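Local structure of putative metal-dependent hydrolase (Bacillus subtilis, 6KNS) at residues A[158-170]-A[194-208]. The protein is a metallo-beta-lactamase fold protein that binds zinc and calcium and is probably a hydrolase, perhaps with the tRNA 3'-processing endoribonuclease activity assigned to its family. Sequence-based numbering, arbitrary orientation.
Sequences YTADSSYQDSFIP and GHMNSLEAGRIAKEA. With ZN (zinc ion), chain H; ZN (zinc ion), chain G.
Tyr164 OH sits over one face of the Arg203 guanidinium, 3.2 Å above its plane, as does Asp166 OD1, a charge contact beyond salt-bridge range; Glu207 OE2 meets the edge in a salt bridge with NE (N-H...O angle 173°). In this metallo-beta-lactamase fold, the loop after strand 155-158 and the short helix 168-171 pack on helix 198-208. With OH above the plane, NH1 approaches it at a poor angle, and the hydroxyl donates to Asp166 OD1. Tyr164 CG, anti to its own N (chi1 172°), carries the ring to Arg203, 9° from the guanidinium plane, with Met196 SD and Ile204 CG1 at its edge. The Phe168 ring has Gln165 NE2 on one face, Ser162 CB and Ser163 O at its edge, and Met196 CE and Ile204 CD1 oblique. Ile169 CD1 reaches Glu207 OE1 at 3.4 Å. Asp161 OD2 bridges both zinc ions, whose shells His65, His67, His140, Asp69, His70 and His217 complete; it lies in plane at the edge of the His195 ring, 3.5 Å from CE1, while His195 ND1 is hydrogen-bonded to Glu181. Asn197 and Glu200 form a capping box. A water joins the segments, accepting from Tyr164 N (3.1 Å) and donating to His195 O and Glu200 OE1, which also takes Asn197 N at 2.9 Å.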
loop_
_atom_site.group_PDB
_atom_site.type_symbol
_atom_site.label_atom_id
_atom_site.label_comp_id
_atom_site.label_asym_id
_atom_site.label_seq_id
_atom_site.Cartn_x
_atom_site.Cartn_y
_atom_site.Cartn_z
ATOM N N TYR A 158 1.909 11.392 -19.588
ATOM C CA TYR A 158 1.819 11.397 -18.133
ATOM C C TYR A 158 2.964 12.251 -17.622
ATOM O O TYR A 158 4.113 11.946 -17.893
ATOM C CB TYR A 158 1.991 9.967 -17.621
ATOM C CG TYR A 158 2.067 9.783 -16.144
ATOM C CD1 TYR A 158 1.142 10.393 -15.295
ATOM C CD2 TYR A 158 3.051 8.955 -15.570
ATOM C CE1 TYR A 158 1.187 10.181 -13.892
ATOM C CE2 TYR A 158 3.109 8.735 -14.185
ATOM C CZ TYR A 158 2.176 9.344 -13.356
ATOM O OH TYR A 158 2.221 9.137 -12.000
ATOM N N THR A 159 2.663 13.331 -16.919
ATOM C CA THR A 159 3.694 14.225 -16.408
ATOM C C THR A 159 4.474 13.627 -15.237
ATOM O O THR A 159 5.490 14.187 -14.833
ATOM C CB THR A 159 3.101 15.563 -15.871
ATOM O OG1 THR A 159 2.255 15.284 -14.738
ATOM C CG2 THR A 159 2.306 16.302 -16.934
ATOM N N ALA A 160 4.005 12.525 -14.651
ATOM C CA ALA A 160 4.489 12.134 -13.350
ATOM C C ALA A 160 4.421 13.387 -12.456
ATOM O O ALA A 160 3.486 14.203 -12.586
ATOM C CB ALA A 160 5.899 11.541 -13.426
ATOM N N ASP A 161 5.385 13.543 -11.558
ATOM C CA ASP A 161 5.420 14.685 -10.659
ATOM C C ASP A 161 6.400 15.702 -11.152
ATOM O O ASP A 161 7.542 15.359 -11.448
ATOM C CB ASP A 161 5.915 14.267 -9.296
ATOM C CG ASP A 161 4.916 13.419 -8.535
ATOM O OD1 ASP A 161 3.918 12.890 -9.091
ATOM O OD2 ASP A 161 5.155 13.336 -7.343
ATOM N N SER A 162 5.997 16.965 -11.170
ATOM C CA SER A 162 6.916 18.038 -11.576
ATOM C C SER A 162 6.367 19.403 -11.203
ATOM O O SER A 162 5.151 19.593 -11.148
ATOM C CB SER A 162 7.095 17.992 -13.088
ATOM O OG SER A 162 8.134 18.850 -13.530
ATOM N N SER A 163 7.252 20.354 -10.949
ATOM C CA SER A 163 6.879 21.765 -11.071
ATOM C C SER A 163 6.995 22.142 -12.554
ATOM O O SER A 163 7.507 21.369 -13.385
ATOM C CB SER A 163 7.780 22.682 -10.217
ATOM O OG SER A 163 9.139 22.607 -10.618
ATOM N N TYR A 164 6.521 23.332 -12.880
ATOM C CA TYR A 164 6.290 23.696 -14.278
ATOM C C TYR A 164 7.617 23.809 -15.054
ATOM O O TYR A 164 8.601 24.286 -14.502
ATOM C CB TYR A 164 5.471 25.019 -14.394
ATOM C CG TYR A 164 5.409 25.467 -15.844
ATOM C CD1 TYR A 164 4.497 24.897 -16.731
ATOM C CD2 TYR A 164 6.333 26.351 -16.343
ATOM C CE1 TYR A 164 4.485 25.252 -18.066
ATOM C CE2 TYR A 164 6.338 26.708 -17.675
ATOM C CZ TYR A 164 5.421 26.147 -18.532
ATOM O OH TYR A 164 5.442 26.521 -19.849
ATOM N N GLN A 165 7.644 23.348 -16.309
ATOM C CA GLN A 165 8.753 23.689 -17.229
ATOM C C GLN A 165 8.262 23.737 -18.668
ATOM O O GLN A 165 7.360 22.968 -19.060
ATOM C CB GLN A 165 9.929 22.694 -17.095
ATOM C CG GLN A 165 9.515 21.220 -17.233
ATOM C CD GLN A 165 10.675 20.250 -17.142
ATOM O OE1 GLN A 165 11.800 20.656 -16.994
ATOM N NE2 GLN A 165 10.389 18.952 -17.203
ATOM N N ASP A 166 8.854 24.643 -19.446
ATOM C CA ASP A 166 8.497 24.824 -20.845
ATOM C C ASP A 166 8.713 23.549 -21.641
ATOM O O ASP A 166 7.981 23.260 -22.578
ATOM C CB ASP A 166 9.329 25.949 -21.486
ATOM C CG ASP A 166 8.862 27.355 -21.077
ATOM O OD1 ASP A 166 7.741 27.519 -20.546
ATOM O OD2 ASP A 166 9.628 28.301 -21.314
ATOM N N SER A 167 9.714 22.778 -21.275
ATOM C CA SER A 167 10.011 21.552 -22.012
ATOM C C SER A 167 8.819 20.550 -22.050
ATOM O O SER A 167 8.755 19.675 -22.921
ATOM C CB SER A 167 11.231 20.902 -21.394
ATOM O OG SER A 167 10.961 20.683 -20.011
ATOM N N PHE A 168 7.867 20.664 -21.128
ATOM C CA PHE A 168 6.695 19.790 -21.214
ATOM C C PHE A 168 5.882 20.019 -22.513
ATOM O O PHE A 168 5.120 19.143 -22.921
ATOM C CB PHE A 168 5.766 20.021 -20.026
ATOM C CG PHE A 168 6.084 19.203 -18.795
ATOM C CD1 PHE A 168 6.069 17.831 -18.842
ATOM C CD2 PHE A 168 6.310 19.826 -17.572
ATOM C CE1 PHE A 168 6.306 17.073 -17.685
ATOM C CE2 PHE A 168 6.552 19.095 -16.427
ATOM C CZ PHE A 168 6.542 17.714 -16.474
ATOM N N ILE A 169 6.040 21.187 -23.156
ATOM C CA ILE A 169 5.165 21.549 -24.267
ATOM C C ILE A 169 5.523 20.772 -25.515
ATOM O O ILE A 169 4.650 20.096 -26.060
ATOM C CB ILE A 169 5.095 23.077 -24.485
ATOM C CG1 ILE A 169 4.265 23.705 -23.362
ATOM C CG2 ILE A 169 4.488 23.446 -25.853
ATOM C CD1 ILE A 169 4.413 25.226 -23.254
ATOM N N PRO A 170 6.793 20.846 -25.977
ATOM C CA PRO A 170 7.204 19.970 -27.081
ATOM C C PRO A 170 7.065 18.486 -26.765
ATOM O O PRO A 170 6.652 17.716 -27.617
ATOM C CB PRO A 170 8.687 20.309 -27.286
ATOM C CG PRO A 170 8.899 21.628 -26.630
ATOM C CD PRO A 170 7.823 21.852 -25.646
ATOM N N GLY A 194 7.984 20.866 -5.829
ATOM C CA GLY A 194 8.122 20.106 -7.070
ATOM C C GLY A 194 6.805 19.645 -7.685
ATOM O O GLY A 194 6.712 18.548 -8.263
ATOM N N HIS A 195 5.794 20.495 -7.555
ATOM C CA HIS A 195 4.456 20.218 -8.095
ATOM C C HIS A 195 3.903 21.375 -8.922
ATOM O O HIS A 195 4.440 22.478 -8.936
ATOM C CB HIS A 195 3.472 19.884 -6.972
ATOM C CG HIS A 195 3.778 18.614 -6.252
ATOM N ND1 HIS A 195 3.891 17.392 -6.893
ATOM C CD2 HIS A 195 3.972 18.369 -4.933
ATOM C CE1 HIS A 195 4.140 16.454 -5.995
ATOM N NE2 HIS A 195 4.227 17.025 -4.805
ATOM N N MET A 196 2.811 21.104 -9.617
ATOM C CA MET A 196 2.129 22.116 -10.429
ATOM C C MET A 196 0.739 22.463 -9.904
ATOM O O MET A 196 0.157 21.715 -9.126
ATOM C CB MET A 196 2.017 21.610 -11.869
ATOM C CG MET A 196 3.316 21.839 -12.670
ATOM S SD MET A 196 3.143 21.453 -14.417
ATOM C CE MET A 196 2.998 19.658 -14.351
ATOM N N ASN A 197 0.219 23.610 -10.348
ATOM C CA ASN A 197 -1.166 23.955 -10.108
ATOM C C ASN A 197 -2.026 23.836 -11.385
ATOM O O ASN A 197 -1.560 23.484 -12.476
ATOM C CB ASN A 197 -1.305 25.350 -9.449
ATOM C CG ASN A 197 -0.898 26.520 -10.374
ATOM O OD1 ASN A 197 -0.867 26.414 -11.611
ATOM N ND2 ASN A 197 -0.607 27.646 -9.759
ATOM N N SER A 198 -3.295 24.117 -11.201
ATOM C CA SER A 198 -4.297 24.061 -12.246
ATOM C C SER A 198 -3.969 24.914 -13.469
ATOM O O SER A 198 -4.151 24.450 -14.593
ATOM C CB SER A 198 -5.671 24.464 -11.638
ATOM O OG SER A 198 -5.535 25.662 -10.854
ATOM N N LEU A 199 -3.456 26.129 -13.268
ATOM C CA LEU A 199 -3.121 27.004 -14.389
ATOM C C LEU A 199 -1.974 26.428 -15.225
ATOM O O LEU A 199 -1.960 26.528 -16.459
ATOM C CB LEU A 199 -2.771 28.405 -13.897
ATOM C CG LEU A 199 -3.839 29.100 -13.034
ATOM C CD1 LEU A 199 -3.363 30.508 -12.578
ATOM C CD2 LEU A 199 -5.181 29.209 -13.759
ATOM N N GLU A 200 -1.025 25.798 -14.538
ATOM C CA GLU A 200 0.159 25.241 -15.186
ATOM C C GLU A 200 -0.188 23.992 -15.995
ATOM O O GLU A 200 0.257 23.835 -17.148
ATOM C CB GLU A 200 1.243 24.977 -14.150
ATOM C CG GLU A 200 1.883 26.309 -13.662
ATOM C CD GLU A 200 2.608 26.213 -12.320
ATOM O OE1 GLU A 200 2.318 25.304 -11.506
ATOM O OE2 GLU A 200 3.455 27.091 -12.061
ATOM N N ALA A 201 -1.011 23.131 -15.412
ATOM C CA ALA A 201 -1.515 21.983 -16.144
ATOM C C ALA A 201 -2.262 22.496 -17.390
ATOM O O ALA A 201 -2.092 21.970 -18.478
ATOM C CB ALA A 201 -2.414 21.136 -15.259
ATOM N N GLY A 202 -3.090 23.515 -17.220
ATOM C CA GLY A 202 -3.860 24.062 -18.332
ATOM C C GLY A 202 -2.979 24.599 -19.445
ATOM O O GLY A 202 -3.266 24.440 -20.639
ATOM N N ARG A 203 -1.903 25.247 -19.034
ATOM C CA ARG A 203 -0.999 25.874 -19.961
ATOM C C ARG A 203 -0.353 24.822 -20.833
ATOM O O ARG A 203 -0.242 25.001 -22.043
ATOM C CB ARG A 203 0.059 26.657 -19.192
ATOM C CG ARG A 203 1.129 27.226 -20.107
ATOM C CD ARG A 203 2.022 28.217 -19.393
ATOM N NE ARG A 203 2.875 28.917 -20.373
ATOM C CZ ARG A 203 4.007 29.553 -20.101
ATOM N NH1 ARG A 203 4.495 29.585 -18.872
ATOM N NH2 ARG A 203 4.666 30.158 -21.088
ATOM N N ILE A 204 0.032 23.702 -20.226
ATOM C CA ILE A 204 0.664 22.616 -20.984
ATOM C C ILE A 204 -0.297 22.048 -22.012
ATOM O O ILE A 204 0.054 21.948 -23.192
ATOM C CB ILE A 204 1.229 21.484 -20.125
ATOM C CG1 ILE A 204 2.364 21.983 -19.218
ATOM C CG2 ILE A 204 1.777 20.424 -21.023
ATOM C CD1 ILE A 204 2.692 21.051 -17.979
ATOM N N ALA A 205 -1.510 21.730 -21.589
ATOM C CA ALA A 205 -2.521 21.191 -22.491
ATOM C C ALA A 205 -2.752 22.197 -23.640
ATOM O O ALA A 205 -2.865 21.822 -24.809
ATOM C CB ALA A 205 -3.803 20.942 -21.734
ATOM N N LYS A 206 -2.802 23.478 -23.290
ATOM C CA LYS A 206 -3.104 24.521 -24.277
ATOM C C LYS A 206 -2.003 24.606 -25.317
ATOM O O LYS A 206 -2.255 24.415 -26.501
ATOM C CB LYS A 206 -3.298 25.896 -23.625
ATOM C CG LYS A 206 -3.356 27.033 -24.649
ATOM C CD LYS A 206 -3.644 28.362 -23.989
ATOM C CE LYS A 206 -3.856 29.435 -25.039
ATOM N NZ LYS A 206 -3.538 30.744 -24.433
ATOM N N GLU A 207 -0.782 24.864 -24.867
ATOM C CA GLU A 207 0.310 25.129 -25.807
ATOM C C GLU A 207 0.751 23.878 -26.554
ATOM O O GLU A 207 1.265 23.982 -27.656
ATOM C CB GLU A 207 1.475 25.792 -25.098
ATOM C CG GLU A 207 1.077 27.144 -24.585
ATOM C CD GLU A 207 2.239 27.999 -24.187
ATOM O OE1 GLU A 207 3.250 27.995 -24.919
ATOM O OE2 GLU A 207 2.137 28.701 -23.149
ATOM N N ALA A 208 0.510 22.704 -25.967
ATOM C CA ALA A 208 0.826 21.433 -26.642
ATOM C C ALA A 208 -0.266 21.030 -27.645
ATOM O O ALA A 208 -0.076 20.117 -28.437
ATOM C CB ALA A 208 1.018 20.332 -25.627
HETATM ZN ZN ZN H . 6.999 12.684 -6.013
HETATM ZN ZN ZN G . 3.938 11.887 -6.118
HETATM O O HOH W 1 4.937 24.695 -10.565
#